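Local coordinates for protein nickel-dependent hydrogenase large subunit (Allochromatium vinosum, PDB 3MYR) that pairs with a small iron-sulfur subunit and carries the nickel-iron centre of a hydrogenase that oxidises H2, probably recycling hydrogen released by nitrogenase, at residues B[281-285]-B[489-493]; B[299-305]-B[393-397]; B[122-127]-B[152-156]; B[147-152]-B[185-189]. The contacts are given in a common frame with arbitrary orientation. Residues are numbered along the deposited sequence.

Interaction 1. Residues B[281-285]-B[489-493]; sequences FLCYG and ALGHW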
loop_
_atom_site.group_PDB
_atom_site.type_symbol
_atom_site.label_atom_id
_atom_site.label_comp_id
_atom_site.label_asym_id
_atom_site.label_seq_id
_atom_site.Cartn_x
_atom_site.Cartn_y
_atom_site.Cartn_z
ATOM N N PHE B 281 4.703 -12.969 18.508
ATOM C CA PHE B 281 3.790 -12.561 17.430
ATOM C C PHE B 281 2.605 -11.839 18.031
ATOM O O PHE B 281 2.144 -12.218 19.072
ATOM C CB PHE B 281 3.330 -13.775 16.623
ATOM C CG PHE B 281 4.464 -14.482 16.011
ATOM C CD1 PHE B 281 5.202 -15.404 16.769
ATOM C CD2 PHE B 281 4.880 -14.166 14.696
ATOM C CE1 PHE B 281 6.370 -16.054 16.214
ATOM C CE2 PHE B 281 6.008 -14.799 14.135
ATOM C CZ PHE B 281 6.792 -15.688 14.930
ATOM N N LEU B 282 2.111 -10.806 17.365
ATOM C CA LEU B 282 1.033 -10.043 17.922
ATOM C C LEU B 282 -0.082 -9.850 16.873
ATOM O O LEU B 282 0.199 -9.459 15.717
ATOM C CB LEU B 282 1.606 -8.693 18.396
ATOM C CG LEU B 282 0.646 -7.566 18.759
ATOM C CD1 LEU B 282 0.013 -7.911 20.123
ATOM C CD2 LEU B 282 1.395 -6.249 18.822
ATOM N N CYS B 283 -1.337 -10.058 17.325
ATOM C CA CYS B 283 -2.537 -9.770 16.549
ATOM C C CYS B 283 -3.522 -8.952 17.363
ATOM O O CYS B 283 -3.804 -9.305 18.496
ATOM C CB CYS B 283 -3.269 -11.059 16.166
ATOM S SG CYS B 283 -2.266 -12.132 15.136
ATOM N N TYR B 284 -4.129 -7.952 16.736
ATOM C CA TYR B 284 -5.294 -7.316 17.327
ATOM C C TYR B 284 -6.573 -8.041 16.934
ATOM O O TYR B 284 -7.618 -7.834 17.589
ATOM C CB TYR B 284 -5.379 -5.853 16.921
ATOM C CG TYR B 284 -4.170 -4.996 17.226
ATOM C CD1 TYR B 284 -3.298 -5.310 18.291
ATOM C CD2 TYR B 284 -3.959 -3.779 16.512
ATOM C CE1 TYR B 284 -2.199 -4.460 18.601
ATOM C CE2 TYR B 284 -2.819 -2.902 16.818
ATOM C CZ TYR B 284 -1.936 -3.299 17.825
ATOM O OH TYR B 284 -0.851 -2.473 18.088
ATOM N N GLY B 285 -6.530 -8.831 15.849
ATOM C CA GLY B 285 -7.732 -9.522 15.375
ATOM C C GLY B 285 -8.623 -8.607 14.514
ATOM O O GLY B 285 -8.433 -7.376 14.473
ATOM N N ALA B 489 -0.969 -6.064 12.460
ATOM C CA ALA B 489 -1.833 -5.353 13.378
ATOM C C ALA B 489 -1.636 -3.850 13.251
ATOM O O ALA B 489 -0.518 -3.397 13.437
ATOM C CB ALA B 489 -1.467 -5.761 14.831
ATOM N N LEU B 490 -2.727 -3.093 13.119
ATOM C CA LEU B 490 -2.681 -1.674 12.828
ATOM C C LEU B 490 -3.592 -1.070 13.862
ATOM O O LEU B 490 -4.689 -1.601 14.082
ATOM C CB LEU B 490 -3.293 -1.363 11.419
ATOM C CG LEU B 490 -3.699 0.098 11.118
ATOM C CD1 LEU B 490 -2.455 0.981 11.050
ATOM C CD2 LEU B 490 -4.385 0.213 9.703
ATOM N N GLY B 491 -3.164 0.030 14.489
ATOM C CA GLY B 491 -4.030 0.743 15.425
ATOM C C GLY B 491 -3.868 2.256 15.205
ATOM O O GLY B 491 -2.724 2.719 14.933
ATOM N N HIS B 492 -4.972 3.019 15.358
ATOM C CA HIS B 492 -4.942 4.452 15.357
ATOM C C HIS B 492 -5.497 4.843 16.712
ATOM O O HIS B 492 -6.634 4.481 17.028
ATOM C CB HIS B 492 -5.845 5.032 14.284
ATOM C CG HIS B 492 -5.316 4.859 12.887
ATOM N ND1 HIS B 492 -5.820 5.554 11.820
ATOM C CD2 HIS B 492 -4.298 4.105 12.398
ATOM C CE1 HIS B 492 -5.161 5.219 10.722
ATOM N NE2 HIS B 492 -4.202 4.375 11.057
ATOM N N TRP B 493 -4.714 5.586 17.503
ATOM C CA TRP B 493 -5.242 6.052 18.792
ATOM C C TRP B 493 -5.585 7.536 18.641
ATOM O O TRP B 493 -4.721 8.324 18.233
ATOM C CB TRP B 493 -4.166 5.882 19.854
ATOM C CG TRP B 493 -4.029 4.480 20.354
ATOM C CD1 TRP B 493 -4.472 4.011 21.574
ATOM C CD2 TRP B 493 -3.307 3.393 19.741
ATOM N NE1 TRP B 493 -4.102 2.703 21.728
ATOM C CE2 TRP B 493 -3.411 2.290 20.614
ATOM C CE3 TRP B 493 -2.686 3.207 18.468
ATOM C CZ2 TRP B 493 -2.839 1.044 20.322
ATOM C CZ3 TRP B 493 -2.099 1.990 18.178
ATOM C CH2 TRP B 493 -2.185 0.904 19.097
HETATM O O HOH W 1 -0.205 -1.551 15.560
#
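Tyr284 carries most of this contact. Its chi1 of -56° (m) swings the ring onto strand 489-493, where Ala489 CB sits over one face, 3.5 Å from the ring centroid and 10° off the normal, a CH-pi contact. The ring edge meets the backbone: Tyr284 CD2 lies 3.3 Å from Leu490 O, and Tyr284 CE2 is 3.8 Å from Gly491 N. A side chain at Gly491 would crowd this ring and collide with the indole of Trp493. Trp493, chi1 m, brings CH2 to 3.8 Å from Tyr284 OH, while its NE1 hydrogen-bonds to Leu318 O. One water joins the two segments, accepting from Tyr284 OH (2.8 Å) and donating to Ala489 O (2.8 Å). Leu490, chi1 t, points away and touches the oxidised Ni-Fe centre, so the contact backs the active-site wall. Strand 281-288 pairs with 300-305, and strand 488-497 is the middle strand of a three-stranded antiparallel sheet; helix 67-80 packs on Leu490 and helix 390-399 on Phe281 and Cys283.

Interaction 2. Residues B[299-305]-B[393-397]; sequences LFPRGAI and RVLML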
loop_
_atom_site.group_PDB
_atom_site.type_symbol
_atom_site.label_atom_id
_atom_site.label_comp_id
_atom_site.label_asym_id
_atom_site.label_seq_id
_atom_site.Cartn_x
_atom_site.Cartn_y
_atom_site.Cartn_z
ATOM N N LEU B 299 -13.035 -13.310 12.783
ATOM C CA LEU B 299 -12.347 -14.351 12.022
ATOM C C LEU B 299 -10.836 -14.474 12.431
ATOM O O LEU B 299 -10.344 -15.563 12.704
ATOM C CB LEU B 299 -12.493 -14.069 10.521
ATOM C CG LEU B 299 -11.712 -15.025 9.610
ATOM C CD1 LEU B 299 -12.242 -16.447 9.891
ATOM C CD2 LEU B 299 -12.042 -14.654 8.213
ATOM N N PHE B 300 -10.133 -13.371 12.546
ATOM C CA PHE B 300 -8.764 -13.411 13.040
ATOM C C PHE B 300 -8.785 -13.043 14.514
ATOM O O PHE B 300 -9.196 -11.942 14.853
ATOM C CB PHE B 300 -7.917 -12.367 12.301
ATOM C CG PHE B 300 -7.687 -12.676 10.835
ATOM C CD1 PHE B 300 -7.126 -13.879 10.451
ATOM C CD2 PHE B 300 -7.807 -11.681 9.887
ATOM C CE1 PHE B 300 -6.855 -14.134 9.097
ATOM C CE2 PHE B 300 -7.505 -11.914 8.545
ATOM C CZ PHE B 300 -7.026 -13.126 8.144
ATOM N N PRO B 301 -8.300 -13.940 15.400
ATOM C CA PRO B 301 -8.434 -13.664 16.820
ATOM C C PRO B 301 -7.395 -12.669 17.306
ATOM O O PRO B 301 -6.315 -12.556 16.698
ATOM C CB PRO B 301 -8.217 -15.048 17.471
ATOM C CG PRO B 301 -7.308 -15.737 16.463
ATOM C CD PRO B 301 -7.778 -15.282 15.129
ATOM N N ARG B 302 -7.732 -11.987 18.411
ATOM C CA ARG B 302 -6.810 -11.112 19.129
ATOM C C ARG B 302 -5.942 -11.951 20.051
ATOM O O ARG B 302 -6.440 -12.830 20.750
ATOM C CB ARG B 302 -7.612 -10.119 19.973
ATOM C CG ARG B 302 -6.740 -9.148 20.791
ATOM C CD ARG B 302 -7.545 -7.948 21.371
ATOM N NE ARG B 302 -8.110 -7.244 20.236
ATOM C CZ ARG B 302 -9.056 -6.306 20.290
ATOM N NH1 ARG B 302 -9.591 -5.812 19.150
ATOM N NH2 ARG B 302 -9.494 -5.925 21.464
ATOM N N GLY B 303 -4.656 -11.632 20.130
ATOM C CA GLY B 303 -3.786 -12.261 21.128
ATOM C C GLY B 303 -2.314 -12.141 20.750
ATOM O O GLY B 303 -1.947 -11.596 19.708
ATOM N N ALA B 304 -1.475 -12.685 21.612
ATOM C CA ALA B 304 -0.042 -12.616 21.453
ATOM C C ALA B 304 0.525 -13.992 21.786
ATOM O O ALA B 304 0.122 -14.628 22.779
ATOM C CB ALA B 304 0.523 -11.591 22.440
ATOM N N ILE B 305 1.565 -14.361 21.054
ATOM C CA ILE B 305 2.302 -15.592 21.285
ATOM C C ILE B 305 3.685 -15.162 21.655
ATOM O O ILE B 305 4.249 -14.231 21.035
ATOM C CB ILE B 305 2.336 -16.427 19.994
ATOM C CG1 ILE B 305 0.963 -17.021 19.754
ATOM C CG2 ILE B 305 3.433 -17.532 19.998
ATOM C CD1 ILE B 305 0.697 -17.365 18.262
ATOM N N ARG B 393 -0.804 -14.162 12.212
ATOM C CA ARG B 393 -2.226 -14.505 12.131
ATOM C C ARG B 393 -2.390 -15.998 11.974
ATOM O O ARG B 393 -3.272 -16.634 12.583
ATOM C CB ARG B 393 -2.933 -13.738 10.985
ATOM C CG ARG B 393 -3.340 -12.279 11.395
ATOM C CD ARG B 393 -4.183 -11.621 10.235
ATOM N NE ARG B 393 -3.346 -11.475 9.024
ATOM C CZ ARG B 393 -2.639 -10.403 8.658
ATOM N NH1 ARG B 393 -1.996 -10.403 7.481
ATOM N NH2 ARG B 393 -2.579 -9.321 9.420
ATOM N N VAL B 394 -1.567 -16.569 11.115
ATOM C CA VAL B 394 -1.724 -18.001 10.844
ATOM C C VAL B 394 -1.330 -18.791 12.088
ATOM O O VAL B 394 -1.998 -19.763 12.465
ATOM C CB VAL B 394 -0.963 -18.451 9.567
ATOM C CG1 VAL B 394 -0.861 -19.956 9.473
ATOM C CG2 VAL B 394 -1.677 -17.885 8.351
ATOM N N LEU B 395 -0.302 -18.350 12.780
ATOM C CA LEU B 395 0.003 -18.967 14.086
ATOM C C LEU B 395 -1.146 -18.846 15.086
ATOM O O LEU B 395 -1.468 -19.833 15.740
ATOM C CB LEU B 395 1.359 -18.536 14.702
ATOM C CG LEU B 395 2.631 -18.821 13.879
ATOM C CD1 LEU B 395 3.787 -18.007 14.452
ATOM C CD2 LEU B 395 2.999 -20.308 13.921
ATOM N N MET B 396 -1.786 -17.666 15.157
ATOM C CA MET B 396 -2.907 -17.452 16.066
ATOM C C MET B 396 -4.102 -18.325 15.716
ATOM O O MET B 396 -4.759 -18.868 16.595
ATOM C CB MET B 396 -3.340 -15.982 16.037
ATOM C CG MET B 396 -3.796 -15.439 17.416
ATOM S SD MET B 396 -2.449 -15.351 18.663
ATOM C CE MET B 396 -1.181 -14.301 17.901
ATOM N N LEU B 397 -4.392 -18.472 14.421
ATOM C CA LEU B 397 -5.448 -19.323 13.966
ATOM C C LEU B 397 -5.152 -20.752 14.308
ATOM O O LEU B 397 -6.075 -21.506 14.699
ATOM C CB LEU B 397 -5.678 -19.193 12.434
ATOM C CG LEU B 397 -6.410 -17.886 12.056
ATOM C CD1 LEU B 397 -6.304 -17.595 10.536
ATOM C CD2 LEU B 397 -7.880 -17.934 12.516
#
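Arg393 opens the helical side by laying its aliphatic part on Phe300: Arg393 CD stands 3.5 Å from the ring centroid, only 4° off the normal, a CH-pi contact over the face. Its guanidinium, 5.4 Å from the centroid at CZ, is long for a cation-pi contact, at most a weak attraction; the charge is paired with Glu436 and Glu484 in salt bridges. The side chain of Arg393 lies about 7 Å from the bound Ni-Fe centre. Val394 points away, towards helices 403-416 and 426-456. Leu395 then offers CB to Ile305 CD1 at 3.8 Å. Helix segment 393-397 crosses strand 303-305 at 97°, with axes 9.2 Å apart, covering one face of a two-stranded antiparallel sheet; Leu299 and Phe300, both opposite Asp286, form a classic beta bulge in it. Met396 buries the largest area. Its CG meets Pro301 CG at 3.7 Å, and its CE reaches Gly303 O at 3.3 Å and Ile305 CD1 at 3.6 Å. The backbone angles of Gly303 would jam a CB against the preceding carbonyl. Leu397, whose N hydrogen-bonds to Arg393 O (2.8 Å), places CD2 3.4 Å from Leu299 O and 3.7 Å from Pro301 CD, and CD1 3.8 Å from Phe300 CE1.

Interaction 3. Residues B[122-127]-B[152-156]; sequences ALSADP and QKRIK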
loop_
_atom_site.group_PDB
_atom_site.type_symbol
_atom_site.label_atom_id
_atom_site.label_comp_id
_atom_site.label_asym_id
_atom_site.label_seq_id
_atom_site.Cartn_x
_atom_site.Cartn_y
_atom_site.Cartn_z
ATOM N N ALA B 122 14.067 -18.486 -17.679
ATOM C CA ALA B 122 12.774 -18.727 -18.401
ATOM C C ALA B 122 12.960 -18.748 -19.935
ATOM O O ALA B 122 12.283 -19.463 -20.626
ATOM C CB ALA B 122 11.721 -17.641 -18.019
ATOM N N LEU B 123 13.913 -17.996 -20.471
ATOM C CA LEU B 123 14.139 -17.983 -21.930
ATOM C C LEU B 123 14.640 -19.288 -22.479
ATOM O O LEU B 123 14.603 -19.480 -23.685
ATOM C CB LEU B 123 15.168 -16.906 -22.311
ATOM C CG LEU B 123 14.792 -15.475 -21.829
ATOM C CD1 LEU B 123 15.848 -14.494 -22.396
ATOM C CD2 LEU B 123 13.371 -15.124 -22.300
ATOM N N SER B 124 15.122 -20.181 -21.616
ATOM C CA SER B 124 15.639 -21.500 -22.040
ATOM C C SER B 124 14.578 -22.601 -21.966
ATOM O O SER B 124 14.871 -23.738 -22.301
ATOM C CB SER B 124 16.717 -21.992 -21.019
ATOM O OG SER B 124 17.857 -21.294 -21.288
ATOM N N ALA B 125 13.433 -22.312 -21.366
ATOM C CA ALA B 125 12.437 -23.373 -21.103
ATOM C C ALA B 125 11.906 -23.938 -22.384
ATOM O O ALA B 125 11.777 -23.234 -23.406
ATOM C CB ALA B 125 11.274 -22.825 -20.273
ATOM N N ASP B 126 11.559 -25.201 -22.329
ATOM C CA ASP B 126 10.793 -25.780 -23.397
ATOM C C ASP B 126 9.309 -25.426 -23.118
ATOM O O ASP B 126 8.797 -25.769 -22.053
ATOM C CB ASP B 126 11.033 -27.303 -23.393
ATOM C CG ASP B 126 10.078 -28.075 -24.371
ATOM O OD1 ASP B 126 9.582 -29.157 -24.034
ATOM O OD2 ASP B 126 9.848 -27.655 -25.510
ATOM N N PRO B 127 8.600 -24.861 -24.126
ATOM C CA PRO B 127 7.233 -24.413 -23.906
ATOM C C PRO B 127 6.305 -25.589 -23.570
ATOM O O PRO B 127 5.472 -25.475 -22.692
ATOM C CB PRO B 127 6.840 -23.760 -25.237
ATOM C CG PRO B 127 8.207 -23.207 -25.778
ATOM C CD PRO B 127 9.205 -24.317 -25.366
ATOM N N GLN B 152 7.170 -16.522 -23.736
ATOM C CA GLN B 152 8.628 -16.571 -23.781
ATOM C C GLN B 152 9.202 -15.666 -24.910
ATOM O O GLN B 152 10.199 -14.929 -24.731
ATOM C CB GLN B 152 9.062 -18.042 -23.977
ATOM C CG GLN B 152 10.565 -18.272 -24.096
ATOM C CD GLN B 152 10.877 -19.746 -24.267
ATOM O OE1 GLN B 152 11.417 -20.390 -23.348
ATOM N NE2 GLN B 152 10.427 -20.315 -25.368
ATOM N N LYS B 153 8.593 -15.727 -26.084
ATOM C CA LYS B 153 9.071 -14.920 -27.194
ATOM C C LYS B 153 8.994 -13.400 -26.937
ATOM O O LYS B 153 9.935 -12.645 -27.275
ATOM C CB LYS B 153 8.349 -15.316 -28.467
ATOM C CG LYS B 153 8.434 -14.238 -29.535
ATOM C CD LYS B 153 9.290 -14.668 -30.776
ATOM C CE LYS B 153 8.474 -15.602 -31.733
ATOM N NZ LYS B 153 6.983 -15.577 -31.420
ATOM N N ARG B 154 7.941 -12.940 -26.265
ATOM C CA ARG B 154 7.856 -11.535 -25.952
ATOM C C ARG B 154 9.003 -11.160 -24.986
ATOM O O ARG B 154 9.579 -10.071 -25.065
ATOM C CB ARG B 154 6.547 -11.206 -25.198
ATOM C CG ARG B 154 5.378 -10.992 -26.033
ATOM C CD ARG B 154 4.205 -10.425 -25.172
ATOM N NE ARG B 154 4.059 -8.982 -25.266
ATOM C CZ ARG B 154 3.068 -8.319 -24.663
ATOM N NH1 ARG B 154 2.179 -8.989 -23.915
ATOM N NH2 ARG B 154 2.969 -7.003 -24.797
ATOM N N ILE B 155 9.282 -12.003 -24.025
ATOM C CA ILE B 155 10.333 -11.656 -23.065
ATOM C C ILE B 155 11.683 -11.757 -23.753
ATOM O O ILE B 155 12.601 -10.932 -23.514
ATOM C CB ILE B 155 10.303 -12.590 -21.883
ATOM C CG1 ILE B 155 8.976 -12.414 -21.185
ATOM C CG2 ILE B 155 11.429 -12.279 -20.890
ATOM C CD1 ILE B 155 8.673 -13.733 -20.644
ATOM N N LYS B 156 11.820 -12.750 -24.603
ATOM C CA LYS B 156 13.053 -12.861 -25.373
ATOM C C LYS B 156 13.300 -11.620 -26.290
ATOM O O LYS B 156 14.382 -11.080 -26.259
ATOM C CB LYS B 156 13.026 -14.116 -26.203
ATOM C CG LYS B 156 14.252 -14.333 -27.092
ATOM C CD LYS B 156 14.321 -15.813 -27.464
ATOM C CE LYS B 156 15.690 -16.229 -28.075
ATOM N NZ LYS B 156 15.581 -16.017 -29.551
#
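Ala122 begins a type I beta turn that ends at Ala125, where Ala125 N donates to Ala122 O at 3.2 Å. The turn wraps round the tip of Gln152, whose extended side chain (chi1 and chi2 both t) reaches out from helix 145-160. Leu123 supplies the apolar half of the contact: its CD2 rests 3.7 Å from Ile155 CG2 and 3.7 Å from Lys156 N, and 4.0 Å from Lys156 CB, so that the leucine lies against Ile155 and the backbone and CB of Lys156. The helical hydrogen bond there runs from Lys156 N to Gln152 O, 2.7 Å. The whole segment is a short connection, with its type I beta turn, between helix 119-122 and helix 127-137, in the outer part of the large subunit and far from the metal centres. The backbone of Ala125 lies against the end of Gln152, and its CB touches Pro181 of helix 181-201. Asp126 turns outward as the N-cap of helix 127-137, its OD1 accepting from Ala129 N, while its own backbone N is held by Glu182. Pro127, in the first turn of that helix, packs its ring against the end of the Gln152 side chain. Further along helix 145-160, Arg154 points to the partner chain and forms salt bridges with Asp31 and Asp35 of the small subunit.

Interaction 4. Residues B[147-152]-B[185-189]; sequences YFADTQ and LMAVA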
loop_
_atom_site.group_PDB
_atom_site.type_symbol
_atom_site.label_atom_id
_atom_site.label_comp_id
_atom_site.label_asym_id
_atom_site.label_seq_id
_atom_site.Cartn_x
_atom_site.Cartn_y
_atom_site.Cartn_z
ATOM N N TYR B 147 0.843 -20.742 -25.788
ATOM C CA TYR B 147 0.784 -19.587 -24.915
ATOM C C TYR B 147 2.139 -19.309 -24.173
ATOM O O TYR B 147 2.632 -18.152 -24.081
ATOM C CB TYR B 147 -0.321 -19.849 -23.904
ATOM C CG TYR B 147 -0.262 -18.961 -22.694
ATOM C CD1 TYR B 147 -0.654 -17.596 -22.746
ATOM C CD2 TYR B 147 0.126 -19.494 -21.457
ATOM C CE1 TYR B 147 -0.661 -16.783 -21.552
ATOM C CE2 TYR B 147 0.126 -18.706 -20.293
ATOM C CZ TYR B 147 -0.248 -17.366 -20.349
ATOM O OH TYR B 147 -0.226 -16.673 -19.161
ATOM N N PHE B 148 2.718 -20.376 -23.603
ATOM C CA PHE B 148 4.056 -20.307 -23.047
ATOM C C PHE B 148 5.141 -19.908 -24.061
ATOM O O PHE B 148 5.985 -19.066 -23.742
ATOM C CB PHE B 148 4.430 -21.591 -22.278
ATOM C CG PHE B 148 3.679 -21.725 -21.012
ATOM C CD1 PHE B 148 2.812 -22.813 -20.803
ATOM C CD2 PHE B 148 3.744 -20.711 -20.046
ATOM C CE1 PHE B 148 2.092 -22.935 -19.588
ATOM C CE2 PHE B 148 3.010 -20.823 -18.813
ATOM C CZ PHE B 148 2.197 -21.921 -18.590
ATOM N N ALA B 149 5.049 -20.421 -25.276
ATOM C CA ALA B 149 6.018 -20.091 -26.332
ATOM C C ALA B 149 5.820 -18.616 -26.698
ATOM O O ALA B 149 6.782 -17.904 -26.882
ATOM C CB ALA B 149 5.800 -21.001 -27.631
ATOM N N ASP B 150 4.567 -18.153 -26.791
ATOM C CA ASP B 150 4.302 -16.713 -27.117
ATOM C C ASP B 150 4.725 -15.796 -25.983
ATOM O O ASP B 150 5.329 -14.773 -26.208
ATOM C CB ASP B 150 2.853 -16.464 -27.578
ATOM C CG ASP B 150 2.510 -17.237 -28.982
ATOM O OD1 ASP B 150 1.299 -17.296 -29.428
ATOM O OD2 ASP B 150 3.448 -17.846 -29.617
ATOM N N THR B 151 4.513 -16.196 -24.738
ATOM C CA THR B 151 5.024 -15.410 -23.618
ATOM C C THR B 151 6.546 -15.360 -23.612
ATOM O O THR B 151 7.155 -14.293 -23.502
ATOM C CB THR B 151 4.567 -16.043 -22.266
ATOM O OG1 THR B 151 3.140 -16.042 -22.251
ATOM C CG2 THR B 151 5.044 -15.248 -21.105
ATOM N N GLN B 152 7.170 -16.522 -23.736
ATOM C CA GLN B 152 8.628 -16.571 -23.781
ATOM C C GLN B 152 9.202 -15.666 -24.910
ATOM O O GLN B 152 10.199 -14.929 -24.731
ATOM C CB GLN B 152 9.062 -18.042 -23.977
ATOM C CG GLN B 152 10.565 -18.272 -24.096
ATOM C CD GLN B 152 10.877 -19.746 -24.267
ATOM O OE1 GLN B 152 11.417 -20.390 -23.348
ATOM N NE2 GLN B 152 10.427 -20.315 -25.368
ATOM N N LEU B 185 9.514 -19.964 -16.397
ATOM C CA LEU B 185 8.637 -19.441 -17.463
ATOM C C LEU B 185 7.186 -19.426 -16.974
ATOM O O LEU B 185 6.490 -18.448 -17.168
ATOM C CB LEU B 185 8.796 -20.260 -18.796
ATOM C CG LEU B 185 7.910 -19.792 -19.980
ATOM C CD1 LEU B 185 8.077 -18.243 -20.283
ATOM C CD2 LEU B 185 8.156 -20.671 -21.243
ATOM N N MET B 186 6.789 -20.438 -16.194
ATOM C CA MET B 186 5.462 -20.523 -15.688
ATOM C C MET B 186 5.171 -19.315 -14.759
ATOM O O MET B 186 4.120 -18.679 -14.842
ATOM C CB MET B 186 5.283 -21.821 -14.909
ATOM C CG MET B 186 3.878 -21.963 -14.301
ATOM S SD MET B 186 3.698 -23.553 -13.355
ATOM C CE MET B 186 4.447 -23.032 -11.811
ATOM N N ALA B 187 6.092 -19.043 -13.838
ATOM C CA ALA B 187 5.954 -17.919 -12.915
ATOM C C ALA B 187 5.922 -16.576 -13.629
ATOM O O ALA B 187 5.165 -15.690 -13.236
ATOM C CB ALA B 187 7.091 -17.939 -11.922
ATOM N N VAL B 188 6.751 -16.389 -14.650
ATOM C CA VAL B 188 6.703 -15.180 -15.446
ATOM C C VAL B 188 5.325 -15.013 -16.130
ATOM O O VAL B 188 4.779 -13.916 -16.162
ATOM C CB VAL B 188 7.812 -15.243 -16.560
ATOM C CG1 VAL B 188 7.533 -14.240 -17.639
ATOM C CG2 VAL B 188 9.213 -14.975 -15.923
ATOM N N ALA B 189 4.786 -16.088 -16.741
ATOM C CA ALA B 189 3.458 -15.995 -17.320
ATOM C C ALA B 189 2.445 -15.612 -16.231
ATOM O O ALA B 189 1.542 -14.801 -16.472
ATOM C CB ALA B 189 3.066 -17.336 -17.898
#
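Leu185 is the main bump on helix 181-201, the residue that buries the most area here. Its two methyl groups settle into a hollow of helix 145-160 bounded by Phe148, Thr151 and Gln152: Leu185 CD2 is 3.7 Å from Phe148 O and 4.0 Å from Phe148 CB, while Leu185 CD1 lies 3.8 Å from Gln152 CB and 4.3 Å from Thr151 CG2. In return the Phe148 ring slides beside Met186 and Ala189, its CE2 3.6 Å from Ala189 CB, which meets the ring edge. The small Ala189 lets the aromatic side chains close in, and Tyr147 OH comes to 3.6 Å from Ala189 CB while hydrogen-bonding to Glu193 OE2 one turn further on. Thr151 fills the shallow space between Leu185, Val188 and Ala189 with CG2; its OG1 is turned back to Tyr147 O (2.8 Å), so the methyl meets the neighbour. The axes of segments 147-152 and 185-189 cross at 80°, 10.1 Å apart: a steep, nearly perpendicular apolar helix-helix crossing within the helical part of the large subunit.

Following the chain from the N terminus, interaction 3 opens first at 122-127 and closes at 152-156. Interaction 4 opens at 147-152, inside that loop, and closes beyond it at 185-189, so the two cross and share Gln152. With centres 6 Å apart, they bind helix 145-160 to the 122-127 turn and helix 181-201. Much later, 281-285 opens interaction 1, which closes only at 489-493; interaction 2, from 299-305 to 393-397, is nested within it. These two meet through the paired strands 281-288 and 300-305, tying them to helix 390-399 and the three-stranded sheet beside the Ni-Fe centre. Centres of interactions 1 and 3 lie about 44 Å apart, on opposite sides of the chain's centre.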